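Local coordinates for protein multicopper oxidase (Uncultured bacterium, PDB 4E9X) that probably oxidises substrates at a mononuclear copper and passes the electrons to a copper cluster that reduces dioxygen to water, as in other multicopper oxidases, at residues D96-L101 with G217-S222; L177-R182 with P293-S298. All coordinates share one frame; numbering follows the deposited sequence. Where two conformers were deposited one is given.

Contact 1: residues D96-L101 with G217-S222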
loop_
_atom_site.group_PDB
_atom_site.type_symbol
_atom_site.label_atom_id
_atom_site.label_comp_id
_atom_site.label_asym_id
_atom_site.label_seq_id
_atom_site.Cartn_x
_atom_site.Cartn_y
_atom_site.Cartn_z
ATOM N N ASP A 96 -10.557 0.348 -27.213
ATOM C CA ASP A 96 -11.933 0.393 -26.747
ATOM C C ASP A 96 -11.965 0.609 -25.249
ATOM O O ASP A 96 -13.041 0.863 -24.719
ATOM C CB ASP A 96 -12.745 -0.830 -27.130
ATOM C CG ASP A 96 -12.136 -2.158 -26.859
ATOM O OD1 ASP A 96 -11.157 -2.287 -26.110
ATOM O OD2 ASP A 96 -12.668 -3.143 -27.445
ATOM N N ARG A 97 -10.875 0.527 -24.547
ATOM C CA ARG A 97 -10.797 0.794 -23.096
ATOM C C ARG A 97 -10.317 2.223 -22.876
ATOM O O ARG A 97 -9.242 2.568 -23.340
ATOM C CB ARG A 97 -9.857 -0.235 -22.418
ATOM C CG ARG A 97 -9.468 0.224 -20.948
ATOM C CD ARG A 97 -10.646 0.206 -20.023
ATOM N NE ARG A 97 -10.184 -0.206 -18.695
ATOM C CZ ARG A 97 -9.451 0.524 -17.868
ATOM N NH1 ARG A 97 -9.065 1.757 -18.151
ATOM N NH2 ARG A 97 -9.127 -0.021 -16.705
ATOM N N ILE A 98 -11.110 3.036 -22.201
ATOM C CA ILE A 98 -10.761 4.444 -22.057
ATOM C C ILE A 98 -9.796 4.654 -20.900
ATOM O O ILE A 98 -9.631 3.865 -19.976
ATOM C CB ILE A 98 -12.065 5.240 -21.828
ATOM C CG1 ILE A 98 -12.768 4.874 -20.504
ATOM C CG2 ILE A 98 -13.014 5.083 -22.998
ATOM C CD1 ILE A 98 -14.079 5.579 -20.206
ATOM N N GLY A 99 -9.206 5.856 -20.939
ATOM C CA GLY A 99 -8.571 6.447 -19.750
ATOM C C GLY A 99 -7.064 6.433 -19.777
ATOM O O GLY A 99 -6.399 6.249 -20.813
ATOM N N THR A 100 -6.503 6.570 -18.568
ATOM C CA THR A 100 -5.085 6.561 -18.377
ATOM C C THR A 100 -4.555 5.122 -18.394
ATOM O O THR A 100 -4.681 4.389 -17.394
ATOM C CB THR A 100 -4.734 7.179 -17.015
ATOM O OG1 THR A 100 -5.354 8.470 -16.937
ATOM C CG2 THR A 100 -3.227 7.333 -16.854
ATOM N N LEU A 101 -3.958 4.756 -19.525
ATOM C CA LEU A 101 -3.312 3.450 -19.659
ATOM C C LEU A 101 -1.811 3.647 -19.774
ATOM O O LEU A 101 -1.303 4.794 -19.701
ATOM C CB LEU A 101 -3.839 2.715 -20.916
ATOM C CG LEU A 101 -5.362 2.783 -21.101
ATOM C CD1 LEU A 101 -5.779 1.935 -22.309
ATOM C CD2 LEU A 101 -6.125 2.337 -19.888
ATOM N N GLY A 217 -7.771 4.413 -14.843
ATOM C CA GLY A 217 -8.361 5.033 -16.030
ATOM C C GLY A 217 -9.872 5.015 -16.077
ATOM O O GLY A 217 -10.419 5.691 -16.939
ATOM N N LEU A 218 -10.553 4.319 -15.168
ATOM C CA LEU A 218 -12.034 4.264 -15.246
ATOM C C LEU A 218 -12.620 5.135 -14.152
ATOM O O LEU A 218 -12.124 5.181 -13.019
ATOM C CB LEU A 218 -12.518 2.820 -15.087
ATOM C CG LEU A 218 -12.208 1.941 -16.293
ATOM C CD1 LEU A 218 -12.597 0.483 -16.044
ATOM C CD2 LEU A 218 -12.938 2.450 -17.548
ATOM N N PRO A 219 -13.682 5.870 -14.486
ATOM C CA PRO A 219 -14.202 6.866 -13.556
ATOM C C PRO A 219 -14.917 6.232 -12.374
ATOM O O PRO A 219 -15.756 5.319 -12.536
ATOM C CB PRO A 219 -15.208 7.664 -14.404
ATOM C CG PRO A 219 -15.612 6.690 -15.501
ATOM C CD PRO A 219 -14.386 5.885 -15.802
ATOM N N LEU A 220 -14.628 6.734 -11.185
ATOM C CA LEU A 220 -15.259 6.218 -9.977
ATOM C C LEU A 220 -16.683 6.742 -9.889
ATOM O O LEU A 220 -16.965 7.938 -10.095
ATOM C CB LEU A 220 -14.492 6.707 -8.756
ATOM C CG LEU A 220 -13.060 6.128 -8.591
ATOM C CD1 LEU A 220 -12.380 6.859 -7.457
ATOM C CD2 LEU A 220 -13.097 4.651 -8.307
ATOM N N ASP A 221 -17.602 5.874 -9.479
ATOM C CA ASP A 221 -18.961 6.330 -9.155
ATOM C C ASP A 221 -18.944 7.211 -7.910
ATOM O O ASP A 221 -19.830 8.101 -7.799
ATOM C CB ASP A 221 -19.877 5.123 -8.949
ATOM C CG ASP A 221 -20.261 4.375 -10.208
ATOM O OD1 ASP A 221 -20.209 4.930 -11.343
ATOM O OD2 ASP A 221 -20.656 3.174 -10.073
ATOM N N SER A 222 -18.013 6.974 -7.004
ATOM C CA SER A 222 -17.928 7.763 -5.776
ATOM C C SER A 222 -16.532 8.357 -5.647
ATOM O O SER A 222 -15.659 7.856 -4.946
ATOM C CB SER A 222 -18.230 6.906 -4.555
ATOM O OG SER A 222 -18.374 7.752 -3.430
HETATM O O HOH W 1 -8.491 8.157 -17.033
#

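Contact 2: residues L177-R182 with P293-S298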
loop_
_atom_site.group_PDB
_atom_site.type_symbol
_atom_site.label_atom_id
_atom_site.label_comp_id
_atom_site.label_asym_id
_atom_site.label_seq_id
_atom_site.Cartn_x
_atom_site.Cartn_y
_atom_site.Cartn_z
ATOM N N LEU A 177 16.505 17.809 -10.069
ATOM C CA LEU A 177 16.471 17.704 -11.544
ATOM C C LEU A 177 15.069 17.538 -12.083
ATOM O O LEU A 177 14.872 17.537 -13.308
ATOM C CB LEU A 177 17.373 16.587 -12.049
ATOM C CG LEU A 177 18.867 16.753 -11.704
ATOM C CD1 LEU A 177 19.677 15.630 -12.363
ATOM C CD2 LEU A 177 19.363 18.141 -12.094
ATOM N N THR A 178 14.076 17.385 -11.228
ATOM C CA THR A 178 12.678 17.476 -11.650
ATOM C C THR A 178 12.384 18.923 -12.045
ATOM O O THR A 178 13.241 19.797 -12.002
ATOM C CB THR A 178 11.772 16.997 -10.500
ATOM O OG1 THR A 178 12.208 17.742 -9.366
ATOM C CG2 THR A 178 11.943 15.531 -10.184
ATOM N N GLN A 179 11.143 19.178 -12.449
ATOM C CA GLN A 179 10.722 20.526 -12.885
ATOM C C GLN A 179 9.454 20.901 -12.120
ATOM O O GLN A 179 8.661 20.013 -11.749
ATOM C CB GLN A 179 10.387 20.504 -14.387
ATOM C CG GLN A 179 11.638 20.272 -15.229
ATOM C CD GLN A 179 12.380 21.560 -15.494
ATOM O OE1 GLN A 179 11.828 22.634 -15.290
ATOM N NE2 GLN A 179 13.622 21.412 -15.925
ATOM N N PRO A 180 9.229 22.176 -11.951
ATOM C CA PRO A 180 8.004 22.634 -11.303
ATOM C C PRO A 180 6.792 22.424 -12.174
ATOM O O PRO A 180 6.849 22.346 -13.410
ATOM C CB PRO A 180 8.251 24.171 -11.125
ATOM C CG PRO A 180 9.262 24.524 -12.207
ATOM C CD PRO A 180 10.136 23.285 -12.330
ATOM N N LEU A 181 5.648 22.362 -11.498
ATOM C CA LEU A 181 4.311 22.298 -12.118
ATOM C C LEU A 181 3.775 23.724 -12.025
ATOM O O LEU A 181 3.343 24.185 -10.944
ATOM C CB LEU A 181 3.470 21.253 -11.387
ATOM C CG LEU A 181 2.223 20.677 -12.037
ATOM C CD1 LEU A 181 1.663 19.498 -11.240
ATOM C CD2 LEU A 181 1.154 21.745 -12.209
ATOM N N ARG A 182 3.849 24.475 -13.142
ATOM C CA ARG A 182 3.502 25.894 -13.138
ATOM C C ARG A 182 2.042 26.083 -13.492
ATOM O O ARG A 182 1.565 25.563 -14.518
ATOM C CB ARG A 182 4.411 26.707 -14.097
ATOM C CG ARG A 182 5.841 26.707 -13.547
ATOM C CD ARG A 182 6.705 27.714 -14.302
ATOM N NE ARG A 182 8.023 27.796 -13.735
ATOM C CZ ARG A 182 9.047 28.393 -14.309
ATOM N NH1 ARG A 182 8.939 28.940 -15.496
ATOM N NH2 ARG A 182 10.243 28.417 -13.698
ATOM N N PRO A 293 8.604 23.216 -19.881
ATOM C CA PRO A 293 7.130 23.240 -19.721
ATOM C C PRO A 293 6.492 21.892 -20.028
ATOM O O PRO A 293 5.274 21.730 -19.776
ATOM C CB PRO A 293 6.660 24.279 -20.716
ATOM C CG PRO A 293 7.789 24.451 -21.696
ATOM C CD PRO A 293 9.085 24.042 -21.005
ATOM N N ASN A 294 7.223 20.953 -20.631
ATOM C CA ASN A 294 6.662 19.659 -20.986
ATOM C C ASN A 294 7.158 18.505 -20.140
ATOM O O ASN A 294 6.993 17.346 -20.544
ATOM C CB ASN A 294 6.982 19.354 -22.473
ATOM C CG ASN A 294 5.983 18.408 -23.094
ATOM O OD1 ASN A 294 4.779 18.457 -22.821
ATOM N ND2 ASN A 294 6.492 17.562 -23.999
ATOM N N PHE A 295 7.706 18.778 -18.977
ATOM C CA PHE A 295 8.233 17.737 -18.093
ATOM C C PHE A 295 7.145 16.766 -17.653
ATOM O O PHE A 295 7.460 15.633 -17.317
ATOM C CB PHE A 295 8.877 18.414 -16.879
ATOM C CG PHE A 295 9.463 17.372 -15.899
ATOM C CD1 PHE A 295 10.645 16.716 -16.160
ATOM C CD2 PHE A 295 8.760 17.066 -14.740
ATOM C CE1 PHE A 295 11.138 15.746 -15.270
ATOM C CE2 PHE A 295 9.220 16.117 -13.850
ATOM C CZ PHE A 295 10.406 15.461 -14.120
ATOM N N PHE A 296 5.890 17.207 -17.623
ATOM C CA PHE A 296 4.772 16.324 -17.290
ATOM C C PHE A 296 3.887 16.067 -18.494
ATOM O O PHE A 296 2.725 15.679 -18.353
ATOM C CB PHE A 296 3.913 16.934 -16.148
ATOM C CG PHE A 296 4.692 17.267 -14.894
ATOM C CD1 PHE A 296 5.053 16.247 -14.011
ATOM C CD2 PHE A 296 5.079 18.576 -14.590
ATOM C CE1 PHE A 296 5.738 16.526 -12.836
ATOM C CE2 PHE A 296 5.767 18.855 -13.390
ATOM C CZ PHE A 296 6.118 17.832 -12.524
ATOM N N TYR A 297 4.470 16.243 -19.708
ATOM C CA TYR A 297 3.749 16.003 -20.971
ATOM C C TYR A 297 2.589 16.959 -21.169
ATOM O O TYR A 297 1.743 16.779 -22.047
ATOM C CB TYR A 297 3.322 14.545 -21.152
ATOM C CG TYR A 297 4.311 13.648 -21.839
ATOM C CD1 TYR A 297 4.954 14.002 -23.013
ATOM C CD2 TYR A 297 4.554 12.372 -21.321
ATOM C CE1 TYR A 297 5.871 13.139 -23.656
ATOM C CE2 TYR A 297 5.454 11.504 -21.933
ATOM C CZ TYR A 297 6.099 11.886 -23.096
ATOM O OH TYR A 297 7.003 11.066 -23.738
ATOM N N SER A 298 2.511 18.082 -20.407
ATOM C CA SER A 298 1.289 18.912 -20.493
ATOM C C SER A 298 1.172 19.642 -21.806
ATOM O O SER A 298 0.086 19.913 -22.231
ATOM C CB SER A 298 1.309 19.957 -19.365
ATOM O OG SER A 298 1.274 19.335 -18.094
#

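Contact 1: residues D96-L101 with G217-S222
Arg97 NH1 is gripped by two backbone carbonyls: it donates to Ile98 O at 2.8 Å, almost head-on to the carbonyl though bent at the hydrogen (145°), and also to Asp216 O, just before Gly217. The first acceptor lies close to the guanidinium plane, and the two bonds would restrict the turning of the group. Leu218 CG sits over the centre of one guanidinium face, 3.5 Å from Arg97 CZ, while Leu218 CD1 spreads toward NH2. From a CG anti to the backbone N (chi1 166°), bends at chi2 and chi3 bring the guanidinium over Leu218. Asp209 of the second subunit forms a salt bridge with NE, and Tyr225 of that subunit packs on Leu218, so the arginine also serves the subunit interface.

The contact joins the two cupredoxin-like domains: the loop leading into strand 101-104 meets the start of strand 218-226, an outermost strand of its sheet within this chain. The backbones come close, glycine to glycine, with 4.0 Å between Gly99 CA and Gly217 CA. A CB on either would clash with the other segment. Gly99 CA makes a CA-H...O contact with Gly217 O, and one water bridges the same carbonyl to Thr100 N, accepting from the amide at 3.0 Å. Beside them, Ile98 CG1 meets Leu218 CD2 at 3.8 Å, the side chains crossing at about a right angle.

Contact 2: residues L177-R182 with P293-S298
Residues 177-182 run as an extended loop into strand 181-183, whereas 293-298 folds into a type I beta turn closed by Tyr297 N to Asn294 O (2.9 Å). The backbones come nearest at Gln179 and Phe295, 6.4 Å between CA atoms; side chains make most of the contact, without hydrogen bonds. With CG anti to the backbone N (chi1 -180°), Phe295 lays one ring face against the Thr178-Gln179 peptide, Gln179 N 3.8 Å above its plane toward the rim. That buried N has no partner in the model. Gln179 CB and CG pack on Phe295 CB and CG, while the side-chain amide of Gln179 turns away, OE1 accepting from Asp292 N and NE2 donating to Asp290 O.

The turn, in the connection after strand 270-275, packs beside strand 181-183, an edge strand (within this chain) of the second cupredoxin-like domain. The rings of Phe295 and Phe296, the turn's central residues, form a T-shaped pair, with Phe295 CD2 3.5 Å over the centre of Phe296. An alanine at Phe295 would probably open a gap beside the Thr178-Gln179 peptide and remove the ring edge over one Phe296 face. Phe296 also packs on Val140 and Met142; its CE2 meets Leu181 CB at 3.9 Å.

The centres of contact 1 and contact 2 lie 24 Å apart, and their nearest atoms are about 10 Å from each other. Along the chain the segments alternate: 96-101, 177-182, 217-222, then 293-298. Both contacts involve the second cupredoxin-like domain but meet different sheets. Within this chain, strand 218-226 of contact 1 borders the sheet that includes 138-147, and strand 181-183 of contact 2 borders the sheet of 201-205 and 248-253. Contact 1 ties that domain to the first one at a subunit interface, whereas contact 2 is buried within one subunit and packs the long connection between strands 270-275 and 306-308 against the second domain, before the chain returns to the sheet containing 36-40.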